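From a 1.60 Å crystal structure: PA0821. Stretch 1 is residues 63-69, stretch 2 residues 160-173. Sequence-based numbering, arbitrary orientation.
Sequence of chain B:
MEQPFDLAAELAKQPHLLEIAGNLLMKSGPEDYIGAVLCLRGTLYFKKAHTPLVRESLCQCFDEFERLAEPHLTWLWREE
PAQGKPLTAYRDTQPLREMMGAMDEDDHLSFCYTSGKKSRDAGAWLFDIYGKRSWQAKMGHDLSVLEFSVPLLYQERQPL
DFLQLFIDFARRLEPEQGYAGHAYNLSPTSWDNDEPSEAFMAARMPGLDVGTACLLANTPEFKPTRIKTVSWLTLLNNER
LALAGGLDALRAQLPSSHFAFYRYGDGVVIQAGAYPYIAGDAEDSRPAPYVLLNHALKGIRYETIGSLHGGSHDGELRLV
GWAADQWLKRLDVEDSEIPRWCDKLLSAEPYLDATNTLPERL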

# COMPACT_ATOMS: atom_id res chain seq x y z
N ASP B 63 11.54 -17.86 31.11
CA ASP B 63 11.02 -19.17 31.53
C ASP B 63 9.54 -19.31 31.19
O ASP B 63 9.10 -20.34 30.68
N GLU B 64 8.76 -18.27 31.50
CA GLU B 64 7.33 -18.25 31.19
C GLU B 64 7.08 -18.37 29.70
O GLU B 64 6.19 -19.11 29.26
N PHE B 65 7.83 -17.61 28.90
CA PHE B 65 7.66 -17.63 27.46
C PHE B 65 8.09 -18.97 26.87
O PHE B 65 7.41 -19.53 26.00
N GLU B 66 9.20 -19.51 27.36
CA GLU B 66 9.76 -20.73 26.80
C GLU B 66 8.86 -21.93 27.05
O GLU B 66 8.88 -22.88 26.27
N ARG B 67 8.07 -21.91 28.13
CA ARG B 67 7.12 -23.00 28.34
C ARG B 67 6.17 -23.13 27.16
O ARG B 67 5.79 -24.25 26.79
N LEU B 68 5.82 -22.01 26.53
CA LEU B 68 4.98 -22.05 25.33
C LEU B 68 5.79 -22.24 24.06
O LEU B 68 5.35 -22.96 23.15
N ALA B 69 6.97 -21.62 23.98
CA ALA B 69 7.67 -21.46 22.71
C ALA B 69 8.73 -22.53 22.45
O ALA B 69 9.22 -22.61 21.32
N LEU B 160 -5.86 -16.34 26.15
CA LEU B 160 -5.40 -15.68 27.37
C LEU B 160 -3.90 -15.79 27.60
O LEU B 160 -3.38 -15.16 28.52
N ASP B 161 -3.18 -16.56 26.77
CA ASP B 161 -1.78 -16.86 27.09
C ASP B 161 -0.88 -15.65 26.88
O ASP B 161 -0.10 -15.29 27.78
N PHE B 162 -0.92 -15.03 25.70
CA PHE B 162 -0.10 -13.85 25.46
C PHE B 162 -0.46 -12.74 26.43
O PHE B 162 0.42 -12.08 27.00
N LEU B 163 -1.76 -12.51 26.63
CA LEU B 163 -2.19 -11.48 27.56
C LEU B 163 -1.61 -11.72 28.96
O LEU B 163 -1.11 -10.78 29.59
N GLN B 164 -1.65 -12.97 29.44
CA GLN B 164 -1.07 -13.28 30.74
C GLN B 164 0.43 -12.98 30.77
O GLN B 164 0.94 -12.45 31.77
N LEU B 165 1.14 -13.30 29.69
CA LEU B 165 2.57 -12.98 29.63
C LEU B 165 2.79 -11.47 29.72
O LEU B 165 3.67 -11.01 30.46
N PHE B 166 2.02 -10.69 28.96
CA PHE B 166 2.23 -9.25 28.93
C PHE B 166 2.04 -8.64 30.32
O PHE B 166 2.85 -7.81 30.76
N ILE B 167 1.00 -9.07 31.03
CA ILE B 167 0.77 -8.57 32.38
C ILE B 167 1.86 -9.06 33.33
O ILE B 167 2.39 -8.30 34.15
N ASP B 168 2.20 -10.35 33.26
CA ASP B 168 3.24 -10.90 34.13
C ASP B 168 4.57 -10.18 33.91
O ASP B 168 5.28 -9.88 34.88
N PHE B 169 4.91 -9.89 32.66
CA PHE B 169 6.18 -9.22 32.38
C PHE B 169 6.16 -7.78 32.88
O PHE B 169 7.15 -7.29 33.42
N ALA B 170 5.03 -7.09 32.67
CA ALA B 170 4.91 -5.73 33.16
C ALA B 170 5.08 -5.69 34.67
O ALA B 170 5.75 -4.79 35.21
N ARG B 171 4.49 -6.66 35.36
CA ARG B 171 4.56 -6.72 36.81
C ARG B 171 6.00 -6.83 37.30
O ARG B 171 6.37 -6.20 38.30
N ARG B 172 6.83 -7.60 36.60
CA ARG B 172 8.23 -7.78 37.06
C ARG B 172 9.17 -6.67 36.61
O ARG B 172 10.12 -6.44 37.30
N LEU B 173 8.92 -6.06 35.45
CA LEU B 173 9.89 -5.12 34.91
C LEU B 173 9.55 -3.67 35.21
O LEU B 173 10.41 -2.80 35.00

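The two helices run nearly antiparallel, their N-to-C directions 164° apart and their axes 10.7 Å apart at closest approach. The contact is modest, 361 Å² with both sides summed, and three residues account for most of it: Glu 64, Leu 165 and Leu 68.

Glu 64 covers the most. Its CA-to-CB bond points toward the second helix, and the side chain sits as a knob in a hole formed by Leu 165, Asp 168, Phe 169 and Arg 172. Glutamate suits this position because its aliphatic stem can pack against carbon while its carboxylate reaches polar groups farther along. Glu 64 CB lies 3.8 Å from Leu 165 CD2. The chi1 of this residue, -95°, falls between the usual wells. At the far end, Glu 64 OE1 accepts hydrogen bonds from both Arg 172 NH1 and Arg 172 NH2, each at 2.7 Å, which together form a salt bridge. The oxygen lies near the plane of the guanidinium, at its edge, where the N-H groups point. Glu 64 OE1 also approaches the edge of the Phe 169 ring, 3.8 Å from Phe 169 CE1.

The other carboxylate oxygen has a more surprising neighbour: Glu 64 OE2 is 2.6 Å from Asp 168 OD2. Two oxygens this close suggest that one acid group carries a proton, although the coordinates do not settle the matter. Asp 168, in the m rotamer, turns its other oxygen to its own helix: Asp 168 OD1 accepts a hydrogen bond from Gln 164 NE2 at 3.0 Å and forms a salt bridge with Arg 171 NH2 at 2.7 Å.

Leu 165 provides the apolar centre. Its CA-to-CB bond points sideways, but with chi1 m and chi2 t the branched end comes nearer the first helix. While Leu 165 CD2 meets the stem of Glu 64, Leu 165 CD1 lies 3.9 Å from Leu 68 CD1 and 4.2 Å from Phe 65 CD1, at the edge of that ring. A leucine fits here because its two methyls can serve different neighbours. Phe 65, chi1 t, also sets Phe 65 CB 4.3 Å from Phe 169 CZ, extending the buried apolar patch.

The CA-to-CB bond of Leu 68, whose rotamer is also m and t, points toward the second helix one turn beyond Glu 64. Besides meeting Leu 165, the side chain places Leu 68 CD2 4.0 Å from Asp 161 OD2, a van der Waals contact with an oxygen that is hydrogen-bonded elsewhere in the structure. The packing thus passes from leucine contacts near Asp 161 to a charged cluster around Arg 172.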

# COMPACT_ATOMS: atom_id res chain seq x y z
CB ASP B 63 11.23 -19.37 33.03
CG ASP B 63 12.67 -19.65 33.41
OD1 ASP B 63 13.48 -20.02 32.54
OD2 ASP B 63 12.98 -19.51 34.62
CB GLU B 64 6.72 -16.95 31.71
CG GLU B 64 6.11 -17.00 33.05
CD GLU B 64 5.19 -15.82 33.26
OE1 GLU B 64 5.70 -14.73 33.57
OE2 GLU B 64 3.96 -15.99 33.08
CB PHE B 65 8.46 -16.48 26.85
CG PHE B 65 8.48 -16.47 25.35
CD1 PHE B 65 7.41 -15.95 24.64
CD2 PHE B 65 9.58 -16.97 24.65
CE1 PHE B 65 7.44 -15.92 23.25
CE2 PHE B 65 9.60 -16.94 23.26
CZ PHE B 65 8.53 -16.42 22.57
CB GLU B 66 11.17 -20.96 27.36
CG GLU B 66 11.99 -21.97 26.61
CD GLU B 66 13.42 -22.07 27.14
OE1 GLU B 66 13.59 -22.12 28.37
OE2 GLU B 66 14.36 -22.10 26.31
CB ARG B 67 6.32 -22.78 29.63
CG ARG B 67 5.42 -23.96 29.98
CD ARG B 67 4.60 -23.72 31.24
NE ARG B 67 3.70 -22.58 31.09
CZ ARG B 67 2.52 -22.62 30.49
NH1 ARG B 67 2.08 -23.76 29.97
NH2 ARG B 67 1.78 -21.52 30.40
CB LEU B 68 4.17 -20.76 25.21
CG LEU B 68 3.46 -20.25 26.46
CD1 LEU B 68 2.67 -18.99 26.10
CD2 LEU B 68 2.56 -21.33 27.05
CB ALA B 69 8.35 -20.09 22.66
CB LEU B 160 -6.14 -16.24 28.59
CG LEU B 160 -7.66 -16.11 28.53
CD1 LEU B 160 -8.27 -16.58 29.83
CD2 LEU B 160 -8.07 -14.67 28.24
CB ASP B 161 -1.29 -18.04 26.25
CG ASP B 161 -1.76 -19.38 26.78
OD1 ASP B 161 -2.63 -19.40 27.68
OD2 ASP B 161 -1.25 -20.41 26.30
CB PHE B 162 -0.24 -13.38 24.01
CG PHE B 162 0.47 -12.10 23.72
CD1 PHE B 162 -0.11 -10.88 24.01
CD2 PHE B 162 1.75 -12.11 23.17
CE1 PHE B 162 0.54 -9.70 23.77
CE2 PHE B 162 2.41 -10.92 22.91
CZ PHE B 162 1.81 -9.71 23.21
CB LEU B 163 -3.72 -11.47 27.59
CG LEU B 163 -4.42 -10.60 28.63
CD1 LEU B 163 -4.03 -9.15 28.44
CD2 LEU B 163 -5.93 -10.78 28.49
CB GLN B 164 -1.32 -14.75 31.08
CG GLN B 164 -0.91 -15.12 32.49
CD GLN B 164 -1.85 -14.54 33.53
OE1 GLN B 164 -3.04 -14.89 33.58
NE2 GLN B 164 -1.34 -13.62 34.35
CB LEU B 165 3.20 -13.52 28.34
CG LEU B 165 3.26 -15.03 28.13
CD1 LEU B 165 3.89 -15.31 26.76
CD2 LEU B 165 4.05 -15.71 29.24
CB PHE B 166 1.30 -8.60 27.91
CG PHE B 166 1.66 -7.18 27.57
CD1 PHE B 166 2.64 -6.92 26.63
CD2 PHE B 166 1.03 -6.12 28.20
CE1 PHE B 166 2.98 -5.61 26.32
CE2 PHE B 166 1.37 -4.82 27.89
CZ PHE B 166 2.35 -4.56 26.95
CB ILE B 167 -0.63 -8.97 32.87
CG1 ILE B 167 -1.71 -8.51 31.89
CG2 ILE B 167 -0.87 -8.42 34.27
CD1 ILE B 167 -1.63 -7.05 31.52
CB ASP B 168 3.42 -12.40 33.88
CG ASP B 168 2.30 -13.23 34.51
OD1 ASP B 168 1.43 -12.65 35.17
OD2 ASP B 168 2.30 -14.47 34.32
CB PHE B 169 6.50 -9.23 30.87
CG PHE B 169 6.71 -10.60 30.27
CD1 PHE B 169 6.64 -11.76 31.02
CD2 PHE B 169 7.00 -10.71 28.91
CE1 PHE B 169 6.84 -13.00 30.44
CE2 PHE B 169 7.20 -11.95 28.32
CZ PHE B 169 7.13 -13.09 29.08
CB ALA B 170 3.55 -5.15 32.77
CB ARG B 171 3.72 -7.90 37.29
CG ARG B 171 3.44 -7.96 38.76
CD ARG B 171 2.03 -8.50 38.98
NE ARG B 171 1.72 -9.63 38.10
CZ ARG B 171 0.49 -9.97 37.75
NH1 ARG B 171 -0.54 -9.26 38.18
NH2 ARG B 171 0.29 -11.02 36.95
CB ARG B 172 8.96 -8.97 36.44
CG ARG B 172 8.15 -10.21 36.17
CD ARG B 172 9.02 -11.43 36.11
NE ARG B 172 8.18 -12.54 36.45
CZ ARG B 172 7.47 -13.22 35.58
NH1 ARG B 172 7.52 -12.91 34.31
NH2 ARG B 172 6.70 -14.20 35.98
CB LEU B 173 10.01 -5.30 33.38
CG LEU B 173 10.47 -6.70 32.94
CD1 LEU B 173 10.43 -6.82 31.42
CD2 LEU B 173 11.87 -6.99 33.47